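Local structure of NIPSNAP domain protein (Burkholderia xenovorans, 5K9F) at the interface of chains A and B. The protein is of unknown function but belongs to the NipSnap family and has a small pocket that can hold oxamic acid, possibly from crystallisation. Numbering follows the deposited sequence. Chains: chain A/B, NIPSNAP domain protein.

The interface of chains A and B. Residues chain A 51-53, 58; chain B 101-102.
A:Arg58 reaches over to B:Glu101 with the end of its guanidinium group, and both terminal nitrogens settle on one carboxylate oxygen. This is part of a two-fold symmetric interface between two NIPSNAP domains, where the turn after strand 45-51 and the start of strand 58-65 of one chain meet strand 95-105 of the other; the pairing may be the biological one, though the structure alone does not show it. A:Arg58 NH1 lies 2.9 Å from B:Glu101 OE1 in a salt bridge, on the syn side but tilted somewhat out of the carboxylate plane, and A:Arg58 NH2 also bonds to B:Glu101 OE1 at 2.9 Å, from well above that plane. OE1 sits in the plane of the guanidinium; the two nitrogens fork onto this one oxygen, and the two flat groups are turned 46° from each other. Both nitrogens come from the same face of the carboxylate.

Next to the salt bridge, the backbone of B:Leu102 is held at both its polar atoms. B:Leu102 N donates to the hydroxyl OG1 of A:Thr53 at 3.0 Å, in a nearly straight bond (168° at H), while B:Leu102 O accepts from A:Glu52 N at 2.9 Å. A:Thr53 N makes a weaker approach to the same carbonyl. With chi1 at 65°, A:Thr53 tucks OG1 between its own N and carbonyl carbon, which turns the hydroxyl toward the B strand.

Behind this first shell, A:Thr53 also steadies the arginine. A:Thr53 O takes a bond from A:Arg58 NH2 at 2.9 Å, in the guanidinium plane, so NH2 is shared between its own chain and B:Glu101, and the rotation of the guanidinium should be restrained. The arginine chain bends at chi3 to bring the group there. Further back, a weak bond from A:Arg58 N to the hydroxyl OG of A:Ser51 lies where strands 45-51 and 58-65 adjoin.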
ATOM      1  N   SER A  51       4.568  -1.073 -18.639  1.00 11.01           N
ATOM      2  CA  SER A  51       3.515  -0.187 -18.164  1.00 10.21           C
ATOM      3  C   SER A  51       3.616   1.197 -18.796  1.00 13.93           C
ATOM      4  O   SER A  51       4.709   1.721 -19.029  1.00 13.77           O
ATOM      5  CB  SER A  51       3.574  -0.063 -16.642  1.00 11.25           C
ATOM      6  OG  SER A  51       4.850   0.401 -16.221  1.00 12.19           O
ATOM      7  N   GLU A  52       2.450   1.792 -19.070  1.00 11.41           N
ATOM      8  CA  GLU A  52       2.354   3.189 -19.478  1.00 11.88           C
ATOM      9  C   GLU A  52       1.739   4.071 -18.408  1.00 11.74           C
ATOM     10  O   GLU A  52       1.948   5.283 -18.436  1.00 13.30           O
ATOM     11  CB  GLU A  52       1.510   3.340 -20.753  1.00 13.56           C
ATOM     12  CG  GLU A  52       2.069   2.644 -21.983  1.00 15.96           C
ATOM     13  CD  GLU A  52       3.251   3.367 -22.613  1.00 21.29           C
ATOM     14  OE1 GLU A  52       3.765   2.853 -23.631  1.00 21.93           O
ATOM     15  OE2 GLU A  52       3.670   4.443 -22.115  1.00 19.57           O
ATOM     16  N   THR A  53       0.999   3.492 -17.465  1.00 11.79           N
ATOM     17  CA  THR A  53       0.466   4.223 -16.323  1.00 12.37           C
ATOM     18  C   THR A  53       0.720   3.420 -15.056  1.00 11.35           C
ATOM     19  O   THR A  53       1.173   2.264 -15.087  1.00 13.38           O
ATOM     20  CB  THR A  53      -1.040   4.535 -16.471  1.00 12.93           C
ATOM     21  OG1 THR A  53      -1.809   3.321 -16.483  1.00 13.47           O
ATOM     22  CG2 THR A  53      -1.323   5.307 -17.773  1.00 11.73           C
ATOM     23  N   ARG A  58       7.651  -1.019 -15.106  1.00  9.99           N
ATOM     24  CA  ARG A  58       7.206  -2.378 -14.855  1.00 10.61           C
ATOM     25  C   ARG A  58       7.189  -3.162 -16.144  1.00 11.11           C
ATOM     26  O   ARG A  58       6.784  -2.647 -17.192  1.00 12.59           O
ATOM     27  CB  ARG A  58       5.789  -2.422 -14.279  1.00 11.11           C
ATOM     28  CG  ARG A  58       5.671  -1.991 -12.837  1.00 12.27           C
ATOM     29  CD  ARG A  58       4.214  -2.128 -12.402  1.00 11.68           C
ATOM     30  NE  ARG A  58       3.354  -1.141 -13.067  1.00 11.16           N
ATOM     31  CZ  ARG A  58       2.059  -1.311 -13.314  1.00 12.81           C
ATOM     32  NH1 ARG A  58       1.443  -2.443 -12.973  1.00 15.33           N
ATOM     33  NH2 ARG A  58       1.368  -0.332 -13.904  1.00 14.48           N
TER
ATOM     34  N   GLU B 101      -5.238   0.202 -15.726  1.00 10.68           N
ATOM     35  CA  GLU B 101      -3.908   0.639 -16.131  1.00  9.34           C
ATOM     36  C   GLU B 101      -3.756   0.407 -17.623  1.00 10.90           C
ATOM     37  O   GLU B 101      -4.418  -0.459 -18.201  1.00 12.01           O
ATOM     38  CB  GLU B 101      -2.808  -0.112 -15.371  1.00 12.46           C
ATOM     39  CG  GLU B 101      -2.796  -1.619 -15.681  1.00 12.05           C
ATOM     40  CD  GLU B 101      -1.825  -2.410 -14.807  1.00 21.51           C
ATOM     41  OE1 GLU B 101      -1.162  -1.812 -13.942  1.00 22.13           O
ATOM     42  OE2 GLU B 101      -1.734  -3.638 -14.989  1.00 21.54           O
ATOM     43  N   LEU B 102      -2.884   1.193 -18.248  1.00 10.96           N
ATOM     44  CA  LEU B 102      -2.613   1.037 -19.672  1.00  9.83           C
ATOM     45  C   LEU B 102      -1.235   0.430 -19.856  1.00 12.32           C
ATOM     46  O   LEU B 102      -0.282   0.801 -19.156  1.00 12.16           O
ATOM     47  CB  LEU B 102      -2.706   2.379 -20.408  1.00 11.76           C
ATOM     48  CG  LEU B 102      -4.051   3.094 -20.295  1.00 15.51           C
ATOM     49  CD1 LEU B 102      -3.962   4.461 -20.964  1.00 15.61           C
ATOM     50  CD2 LEU B 102      -5.172   2.272 -20.914  1.00 16.82           C
TER